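Side-chain contacts in CBIX (PDB 4CCS), which probably catalyses the last step of siroheme biosynthesis in denitrifying bacteria, the insertion of ferrous iron into sirohydrochlorin: residues C155-I158 against E159-P162; A185-T189 against D190-A194; D15-P18 against Q19-I23. All coordinates share one frame; numbering follows the deposited sequence.

Interaction 1: residues C155-I158 against E159-P162; sequences CGFI and EEAP
Phe157 and Pro162 meet where the chain leaves strand 152-157 and doubles back. Phe157 N donates to Pro162 O, 2.9 Å away, in the plane of that carbonyl. Pro162 lies alongside the aromatic ring and brings its CD against the ring edge, 3.9 Å from Phe157 CD2; its CG rests 3.5 Å from Cys155 O. The peptide bond before Pro162 is cis, a form proline adopts more readily than other residues, and the chain bends back there. Phe157 sets CG beside the backbone N and anti to the carbonyl carbon (chi1 -55°), and the ring lies between the turn and Ala139 and Arg140 of helix 134-146. Glu160 runs alongside, its CD over one face of the ring and its carboxylate turned 37° from the ring plane; its CG is 3.8 Å from Phe157 CB, and the carboxylate bonds to Ser129 N and Ser136 OG. Glu159 sets CB and CG against the carbonyl carbon of Ile158, while its charged end suits the exposed outside of the turn. The whole is a compact reversal, closed by a backbone bond and flanked by an aromatic ring, after the outermost strand of a parallel sheet in a chelatase-like alpha/beta domain.

Interaction 2: residues A185-T189 against D190-A194; sequences AEHVT and DDLPA
His187 and Leu192 touch across the junction between two short helices. The imidazole presents an edge, and Leu192 CD2 lies near the plane of the ring, 3.9 Å from His187 NE2; the two side chains cross at about a right angle. The histidine reaches there because its CG is anti to the backbone N (chi1 174°), which swings the ring toward the following helix although its CB sets off the other way. Gln184 bonds to ND1 and Phe181 packs edge-to-face with the ring, so its rotation is well defined. Leu192 has a first torsion of -94°, well off the staggered value, and places its other branch, CD1, toward the neighbouring loop.

A water bridges the two helices where direct helical bonding lapses: it donates to His187 O (2.7 Å) and accepts from Leu192 N (2.8 Å), lying over one face of the imidazole and offset to its rim. A second water gives one hydrogen to Glu186 O and another to Asp190 OD1 (2.7 Å). Asp190 OD2 is hydrogen-bonded to His127 ND1; a short acid suits the spot, its two oxygens reaching a water and a histidine at once. Only one sound backbone bond crosses the junction, Asp191 N to Val188 O at 3.0 Å; that from Asp190 N to His187 O is weak. Asp191 then takes a positive phi (47°), ending the first helix while standing at the N-cap of the next. Thr189 OG1 stays beside its own backbone N, near Ala185 O, with Gln12 OE1 as a further partner.

The two helices, 184-189 and 192-199, follow strand 175-179, and His187 and Leu192 both rest on its Pro179.

Interaction 3: residues D15-P18 against Q19-I23; sequences DPAP and QQRAI
Arg21 folds back over Ala17 and Pro18, the residues one turn before it in helix 16-30. Its CB starts between two carbonyls, 3.7 Å from both Ala17 O and Pro18 O. CG, beside the backbone N (chi1 -86°), keeps the same distance from Ala17 O, and a bend about the CG-CD bond (chi3 -69°) turns the head back toward the helix start. NE passes near Pro18 CA, and CZ comes to rest with Ala17 O 3.8 Å above the guanidinium plane, over its centre. At the tip the two nitrogens part: NH1 meets Ala17 CB, while Arg21 NH2 stands 3.7 Å from Pro18 CD. The guanidinium therefore lies flat on the helix surface instead of bonding to the Ala17 carbonyl, whose oxygen already takes Arg21 N at 3.0 Å. Arg21 NH2 is also 5.5 Å from Asp15 OD2, too far for a salt bridge, though the opposite charges may attract weakly.

Asp15 is the N-cap. Its OD1 accepts from Ala17 N at 3.0 Å, approached from above the carboxylate plane. Aspartate suits this place because a short acid can bond an amide of the first turn, and its charge probably interacts well with the helix dipole. Pro16 and Pro18 suit the same turn, where an amide hydrogen is not needed for the helical ladder, yet both offer carbonyls to Gln20 N and Ala22 N. On another flank the amide of Gln19 offers a donor and an acceptor, so glutamine can serve a water shared with Asp15 O through NE2 and the Gln12 amide through OE1. Together these features make an aspartate-capped, proline-rich first turn, opening the helix of the beta-alpha-beta unit formed by strand 4-9, helix 16-30 and strand 38-43.

Interaction 2 stands between the other two, its centre about 14 Å from that of interaction 1 and 16 Å from that of interaction 3. Ile158 CD1 joins it to interaction 1, lying 3.2 Å from Asp190 OD2 and 3.7 Å from Leu192 CD1; toward interaction 3, Ala185 CB lies 4.1 Å from Gln19 CG. Interactions 1 and 3 do not meet, their nearest atoms being about 16 Å apart. Outside the segments, His127 bonds with Asp190 and with the backbone of Ile158 and Glu159, while Gln12 bonds with Thr189 and Gln19. Interaction 2 thus links the two sheet-based halves, between which related chelatases hold metal and tetrapyrrole; a similar cleft here is plausible.

Interaction 1: residues C155-I158 against E159-P162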
ATOM      1  N   CYS A 155     -13.742   7.378   3.625  1.00 17.14           N
ATOM      2  CA  CYS A 155     -12.531   7.542   2.827  1.00 17.59           C
ATOM      3  C   CYS A 155     -12.352   8.992   2.437  1.00 20.15           C
ATOM      4  O   CYS A 155     -13.330   9.729   2.306  1.00 18.30           O
ATOM      5  CB  CYS A 155     -12.587   6.674   1.575  1.00 19.47           C
ATOM      6  SG  CYS A 155     -12.636   4.894   1.897  1.00 23.53           S
ATOM      7  N   GLY A 156     -11.096   9.357   2.143  1.00 16.12           N
ATOM      8  CA  GLY A 156     -10.698  10.655   1.624  1.00 14.92           C
ATOM      9  C   GLY A 156      -9.592  10.362   0.635  1.00 17.49           C
ATOM     10  O   GLY A 156      -8.725   9.529   0.917  1.00 16.87           O
ATOM     11  N   PHE A 157      -9.605  11.041  -0.516  1.00 14.14           N
ATOM     12  CA  PHE A 157      -8.623  10.819  -1.555  1.00 14.36           C
ATOM     13  C   PHE A 157      -7.839  12.074  -1.950  1.00 19.58           C
ATOM     14  O   PHE A 157      -8.235  13.209  -1.639  1.00 18.59           O
ATOM     15  CB  PHE A 157      -9.284  10.183  -2.797  1.00 16.19           C
ATOM     16  CG  PHE A 157     -10.034   8.909  -2.478  1.00 18.11           C
ATOM     17  CD1 PHE A 157      -9.362   7.694  -2.374  1.00 19.84           C
ATOM     18  CD2 PHE A 157     -11.402   8.930  -2.241  1.00 20.21           C
ATOM     19  CE1 PHE A 157     -10.051   6.523  -2.065  1.00 20.48           C
ATOM     20  CE2 PHE A 157     -12.091   7.750  -1.931  1.00 22.86           C
ATOM     21  CZ  PHE A 157     -11.409   6.557  -1.834  1.00 19.80           C
ATOM     22  N   ILE A 158      -6.721  11.855  -2.646  1.00 17.56           N
ATOM     23  CA  ILE A 158      -5.891  12.962  -3.139  1.00 18.39           C
ATOM     24  C   ILE A 158      -6.311  13.303  -4.584  1.00 22.25           C
ATOM     25  O   ILE A 158      -6.427  14.482  -4.917  1.00 20.38           O
ATOM     26  CB  ILE A 158      -4.377  12.609  -2.999  1.00 21.45           C
ATOM     27  CG1 ILE A 158      -3.931  12.710  -1.524  1.00 21.85           C
ATOM     28  CG2 ILE A 158      -3.480  13.526  -3.870  1.00 23.31           C
ATOM     29  CD1 ILE A 158      -3.866  11.467  -0.798  1.00 37.07           C
ATOM     30  N   GLU A 159      -6.557  12.277  -5.422  1.00 19.98           N
ATOM     31  CA  GLU A 159      -6.877  12.442  -6.845  1.00 21.08           C
ATOM     32  C   GLU A 159      -8.348  12.581  -7.207  1.00 27.99           C
ATOM     33  O   GLU A 159      -8.654  12.977  -8.335  1.00 30.35           O
ATOM     34  CB  GLU A 159      -6.280  11.287  -7.662  1.00 22.96           C
ATOM     35  CG  GLU A 159      -4.773  11.321  -7.761  1.00 33.07           C
ATOM     36  CD  GLU A 159      -4.202  12.489  -8.540  1.00 52.47           C
ATOM     37  OE1 GLU A 159      -4.609  12.688  -9.709  1.00 50.70           O
ATOM     38  OE2 GLU A 159      -3.354  13.211  -7.971  1.00 44.36           O
ATOM     39  N   GLU A 160      -9.256  12.247  -6.295  1.00 23.20           N
ATOM     40  CA  GLU A 160     -10.671  12.254  -6.625  1.00 22.82           C
ATOM     41  C   GLU A 160     -11.531  12.585  -5.439  1.00 26.16           C
ATOM     42  O   GLU A 160     -11.055  12.555  -4.296  1.00 24.81           O
ATOM     43  CB  GLU A 160     -11.062  10.882  -7.214  1.00 24.27           C
ATOM     44  CG  GLU A 160     -10.924   9.740  -6.220  1.00 29.64           C
ATOM     45  CD  GLU A 160     -11.111   8.361  -6.808  1.00 39.77           C
ATOM     46  OE1 GLU A 160     -12.257   8.014  -7.173  1.00 32.01           O
ATOM     47  OE2 GLU A 160     -10.114   7.609  -6.860  1.00 21.50           O
ATOM     48  N   ALA A 161     -12.800  12.939  -5.708  1.00 23.20           N
ATOM     49  CA  ALA A 161     -13.754  13.235  -4.655  1.00 22.85           C
ATOM     50  C   ALA A 161     -14.189  11.888  -4.030  1.00 24.42           C
ATOM     51  O   ALA A 161     -14.283  10.900  -4.760  1.00 24.65           O
ATOM     52  CB  ALA A 161     -14.967  13.973  -5.224  1.00 23.89           C
ATOM     53  N   PRO A 162     -14.435  11.834  -2.703  1.00 19.67           N
ATOM     54  CA  PRO A 162     -14.333  12.923  -1.731  1.00 18.70           C
ATOM     55  C   PRO A 162     -12.858  13.245  -1.451  1.00 21.47           C
ATOM     56  O   PRO A 162     -12.084  12.337  -1.138  1.00 19.78           O
ATOM     57  CB  PRO A 162     -15.098  12.381  -0.510  1.00 20.93           C
ATOM     58  CG  PRO A 162     -14.968  10.885  -0.609  1.00 24.99           C
ATOM     59  CD  PRO A 162     -14.947  10.585  -2.088  1.00 20.89           C
TER

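Interaction 2: residues A185-T189 against D190-A194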
ATOM      1  N   ALA A 185       7.696   6.630   0.044  1.00 15.73           N
ATOM      2  CA  ALA A 185       7.924   7.598  -1.050  1.00 15.78           C
ATOM      3  C   ALA A 185       6.597   8.079  -1.653  1.00 17.30           C
ATOM      4  O   ALA A 185       6.396   9.285  -1.787  1.00 15.83           O
ATOM      5  CB  ALA A 185       8.832   7.005  -2.126  1.00 16.84           C
ATOM      6  N   GLU A 186       5.650   7.150  -1.917  1.00 14.66           N
ATOM      7  CA  GLU A 186       4.336   7.536  -2.446  1.00 14.47           C
ATOM      8  C   GLU A 186       3.531   8.331  -1.427  1.00 17.13           C
ATOM      9  O   GLU A 186       2.870   9.302  -1.800  1.00 17.66           O
ATOM     10  CB  GLU A 186       3.556   6.322  -2.938  1.00 15.55           C
ATOM     11  CG  GLU A 186       4.210   5.687  -4.150  1.00 17.61           C
ATOM     12  CD  GLU A 186       3.670   4.306  -4.424  1.00 25.28           C
ATOM     13  OE1 GLU A 186       3.933   3.371  -3.633  1.00 21.77           O
ATOM     14  OE2 GLU A 186       2.947   4.173  -5.428  1.00 19.61           O
ATOM     15  N   HIS A 187       3.607   7.941  -0.145  1.00 13.66           N
ATOM     16  CA  HIS A 187       2.914   8.628   0.944  1.00 12.86           C
ATOM     17  C   HIS A 187       3.388  10.096   1.064  1.00 17.51           C
ATOM     18  O   HIS A 187       2.555  10.999   1.051  1.00 15.94           O
ATOM     19  CB  HIS A 187       3.133   7.895   2.277  1.00 13.20           C
ATOM     20  CG  HIS A 187       2.574   8.611   3.475  1.00 16.13           C
ATOM     21  ND1 HIS A 187       3.386   8.991   4.539  1.00 17.75           N
ATOM     22  CD2 HIS A 187       1.302   9.002   3.736  1.00 17.60           C
ATOM     23  CE1 HIS A 187       2.579   9.581   5.412  1.00 17.08           C
ATOM     24  NE2 HIS A 187       1.317   9.610   4.975  1.00 17.34           N
ATOM     25  N   VAL A 188       4.714  10.318   1.182  1.00 15.73           N
ATOM     26  CA  VAL A 188       5.318  11.659   1.348  1.00 16.26           C
ATOM     27  C   VAL A 188       4.941  12.592   0.187  1.00 18.52           C
ATOM     28  O   VAL A 188       4.556  13.736   0.437  1.00 17.54           O
ATOM     29  CB  VAL A 188       6.859  11.557   1.593  1.00 21.82           C
ATOM     30  CG1 VAL A 188       7.548  12.924   1.509  1.00 22.16           C
ATOM     31  CG2 VAL A 188       7.149  10.902   2.949  1.00 21.80           C
ATOM     32  N   THR A 189       4.973  12.086  -1.065  1.00 15.51           N
ATOM     33  CA  THR A 189       4.589  12.869  -2.269  1.00 15.95           C
ATOM     34  C   THR A 189       3.202  13.533  -2.134  1.00 19.21           C
ATOM     35  O   THR A 189       3.034  14.695  -2.523  1.00 18.70           O
ATOM     36  CB  THR A 189       4.667  11.982  -3.513  1.00 21.71           C
ATOM     37  OG1 THR A 189       6.022  11.565  -3.692  1.00 20.65           O
ATOM     38  CG2 THR A 189       4.141  12.661  -4.797  1.00 24.85           C
ATOM     39  N   ASP A 190       2.226  12.810  -1.572  1.00 16.41           N
ATOM     40  CA  ASP A 190       0.856  13.300  -1.444  1.00 15.96           C
ATOM     41  C   ASP A 190       0.644  14.349  -0.356  1.00 21.70           C
ATOM     42  O   ASP A 190      -0.408  15.007  -0.354  1.00 22.86           O
ATOM     43  CB  ASP A 190      -0.112  12.133  -1.281  1.00 16.93           C
ATOM     44  CG  ASP A 190      -0.481  11.472  -2.598  1.00 19.58           C
ATOM     45  OD1 ASP A 190       0.110  11.841  -3.648  1.00 19.51           O
ATOM     46  OD2 ASP A 190      -1.343  10.597  -2.587  1.00 20.99           O
ATOM     47  N   ASP A 191       1.640  14.549   0.533  1.00 17.61           N
ATOM     48  CA  ASP A 191       1.600  15.564   1.591  1.00 17.34           C
ATOM     49  C   ASP A 191       0.272  15.582   2.379  1.00 20.21           C
ATOM     50  O   ASP A 191      -0.424  16.606   2.445  1.00 18.71           O
ATOM     51  CB  ASP A 191       1.943  16.955   1.015  1.00 19.40           C
ATOM     52  CG  ASP A 191       2.369  18.002   2.032  1.00 25.88           C
ATOM     53  OD1 ASP A 191       2.440  17.671   3.237  1.00 24.33           O
ATOM     54  OD2 ASP A 191       2.588  19.165   1.626  1.00 31.72           O
ATOM     55  N   LEU A 192      -0.073  14.428   2.969  1.00 17.92           N
ATOM     56  CA  LEU A 192      -1.261  14.281   3.818  1.00 18.91           C
ATOM     57  C   LEU A 192      -1.264  15.271   4.992  1.00 22.30           C
ATOM     58  O   LEU A 192      -2.345  15.777   5.305  1.00 21.16           O
ATOM     59  CB  LEU A 192      -1.383  12.843   4.359  1.00 19.90           C
ATOM     60  CG  LEU A 192      -2.250  11.876   3.572  1.00 27.07           C
ATOM     61  CD1 LEU A 192      -1.673  11.609   2.199  1.00 28.44           C
ATOM     62  CD2 LEU A 192      -2.375  10.563   4.324  1.00 29.31           C
ATOM     63  N   PRO A 193      -0.085  15.592   5.625  1.00 20.74           N
ATOM     64  CA  PRO A 193      -0.129  16.569   6.724  1.00 20.42           C
ATOM     65  C   PRO A 193      -0.723  17.917   6.329  1.00 23.61           C
ATOM     66  O   PRO A 193      -1.519  18.442   7.095  1.00 23.98           O
ATOM     67  CB  PRO A 193       1.325  16.664   7.170  1.00 22.27           C
ATOM     68  CG  PRO A 193       1.842  15.300   6.928  1.00 26.52           C
ATOM     69  CD  PRO A 193       1.228  14.901   5.620  1.00 22.43           C
ATOM     70  N   ALA A 194      -0.427  18.421   5.111  1.00 20.33           N
ATOM     71  CA  ALA A 194      -0.962  19.694   4.618  1.00 21.31           C
ATOM     72  C   ALA A 194      -2.480  19.621   4.384  1.00 24.35           C
ATOM     73  O   ALA A 194      -3.193  20.571   4.711  1.00 23.19           O
ATOM     74  CB  ALA A 194      -0.246  20.108   3.332  1.00 22.80           C
TER
HETATM   75  O   HOH W   1       1.731   9.746  -4.337  1.00 21.14           O
HETATM   76  O   HOH W   2       1.980  12.472   3.253  1.00 19.12           O

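Interaction 3: residues D15-P18 against Q19-I23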
ATOM      1  N   ASP A  15      15.807  11.506  -6.163  1.00 16.85           N
ATOM      2  CA  ASP A  15      16.915  10.557  -6.231  1.00 17.08           C
ATOM      3  C   ASP A  15      16.355   9.124  -6.077  1.00 21.26           C
ATOM      4  O   ASP A  15      15.722   8.834  -5.058  1.00 19.10           O
ATOM      5  CB  ASP A  15      17.933  10.860  -5.109  1.00 19.00           C
ATOM      6  CG  ASP A  15      19.222  10.050  -5.110  1.00 21.72           C
ATOM      7  OD1 ASP A  15      19.336   9.093  -5.917  1.00 20.23           O
ATOM      8  OD2 ASP A  15      20.110  10.364  -4.311  1.00 24.57           O
ATOM      9  N   PRO A  16      16.592   8.231  -7.074  1.00 18.13           N
ATOM     10  CA  PRO A  16      16.083   6.862  -6.953  1.00 17.96           C
ATOM     11  C   PRO A  16      16.827   5.993  -5.927  1.00 19.38           C
ATOM     12  O   PRO A  16      16.301   4.943  -5.556  1.00 17.94           O
ATOM     13  CB  PRO A  16      16.214   6.284  -8.370  1.00 20.26           C
ATOM     14  CG  PRO A  16      17.171   7.144  -9.076  1.00 24.53           C
ATOM     15  CD  PRO A  16      17.233   8.470  -8.392  1.00 19.98           C
ATOM     16  N   ALA A  17      18.045   6.392  -5.504  1.00 16.03           N
ATOM     17  CA  ALA A  17      18.851   5.570  -4.582  1.00 16.98           C
ATOM     18  C   ALA A  17      18.156   5.294  -3.218  1.00 19.15           C
ATOM     19  O   ALA A  17      18.084   4.119  -2.843  1.00 16.66           O
ATOM     20  CB  ALA A  17      20.248   6.155  -4.393  1.00 17.89           C
ATOM     21  N   PRO A  18      17.588   6.322  -2.508  1.00 16.95           N
ATOM     22  CA  PRO A  18      16.910   5.983  -1.239  1.00 16.84           C
ATOM     23  C   PRO A  18      15.619   5.168  -1.469  1.00 19.06           C
ATOM     24  O   PRO A  18      15.271   4.327  -0.643  1.00 18.16           O
ATOM     25  CB  PRO A  18      16.656   7.336  -0.575  1.00 19.37           C
ATOM     26  CG  PRO A  18      16.815   8.359  -1.649  1.00 23.80           C
ATOM     27  CD  PRO A  18      17.787   7.783  -2.633  1.00 19.20           C
ATOM     28  N   GLN A  19      14.979   5.337  -2.638  1.00 14.27           N
ATOM     29  CA  GLN A  19      13.768   4.583  -2.982  1.00 14.44           C
ATOM     30  C   GLN A  19      14.133   3.105  -3.180  1.00 18.11           C
ATOM     31  O   GLN A  19      13.419   2.225  -2.701  1.00 17.06           O
ATOM     32  CB  GLN A  19      13.120   5.148  -4.254  1.00 14.98           C
ATOM     33  CG  GLN A  19      12.447   6.515  -4.022  1.00 18.27           C
ATOM     34  CD  GLN A  19      11.852   7.063  -5.288  1.00 19.80           C
ATOM     35  OE1 GLN A  19      10.972   6.464  -5.892  1.00 14.87           O
ATOM     36  NE2 GLN A  19      12.278   8.250  -5.701  1.00 20.40           N
ATOM     37  N   GLN A  20      15.268   2.848  -3.844  1.00 15.00           N
ATOM     38  CA  GLN A  20      15.781   1.486  -4.073  1.00 15.72           C
ATOM     39  C   GLN A  20      16.176   0.822  -2.754  1.00 19.17           C
ATOM     40  O   GLN A  20      15.801  -0.335  -2.535  1.00 18.75           O
ATOM     41  CB  GLN A  20      16.960   1.506  -5.065  1.00 16.47           C
ATOM     42  CG  GLN A  20      17.579   0.120  -5.372  1.00 23.32           C
ATOM     43  CD  GLN A  20      16.638  -0.844  -6.066  1.00 30.81           C
ATOM     44  OE1 GLN A  20      15.701  -0.452  -6.762  1.00 24.56           O
ATOM     45  NE2 GLN A  20      16.939  -2.137  -6.006  1.00 26.09           N
ATOM     46  N   ARG A  21      16.894   1.559  -1.871  1.00 16.79           N
ATOM     47  CA  ARG A  21      17.309   1.052  -0.548  1.00 16.69           C
ATOM     48  C   ARG A  21      16.086   0.638   0.296  1.00 18.89           C
ATOM     49  O   ARG A  21      16.148  -0.384   0.972  1.00 17.98           O
ATOM     50  CB  ARG A  21      18.133   2.107   0.221  1.00 19.13           C
ATOM     51  CG  ARG A  21      19.620   2.067  -0.128  1.00 34.49           C
ATOM     52  CD  ARG A  21      20.462   2.976   0.759  1.00 39.78           C
ATOM     53  NE  ARG A  21      20.196   4.393   0.496  1.00 39.62           N
ATOM     54  CZ  ARG A  21      20.832   5.120  -0.417  1.00 45.96           C
ATOM     55  NH1 ARG A  21      21.795   4.581  -1.152  1.00 29.27           N
ATOM     56  NH2 ARG A  21      20.515   6.395  -0.594  1.00 27.94           N
ATOM     57  N   ALA A  22      14.988   1.426   0.259  1.00 15.95           N
ATOM     58  CA  ALA A  22      13.756   1.115   1.009  1.00 16.40           C
ATOM     59  C   ALA A  22      13.118  -0.201   0.543  1.00 19.17           C
ATOM     60  O   ALA A  22      12.713  -1.026   1.375  1.00 18.42           O
ATOM     61  CB  ALA A  22      12.754   2.269   0.888  1.00 17.28           C
ATOM     62  N   ILE A  23      13.049  -0.424  -0.775  1.00 15.01           N
ATOM     63  CA  ILE A  23      12.427  -1.652  -1.307  1.00 14.76           C
ATOM     64  C   ILE A  23      13.345  -2.869  -1.068  1.00 19.17           C
ATOM     65  O   ILE A  23      12.843  -3.961  -0.779  1.00 17.33           O
ATOM     66  CB  ILE A  23      11.918  -1.519  -2.771  1.00 17.62           C
ATOM     67  CG1 ILE A  23      11.082  -0.220  -2.975  1.00 17.64           C
ATOM     68  CG2 ILE A  23      11.074  -2.740  -3.186  1.00 18.73           C
ATOM     69  CD1 ILE A  23       9.888   0.077  -1.852  1.00 22.06           C
TER
HETATM   70  O   HOH W   3      13.705   9.789  -3.424  1.00 24.68           O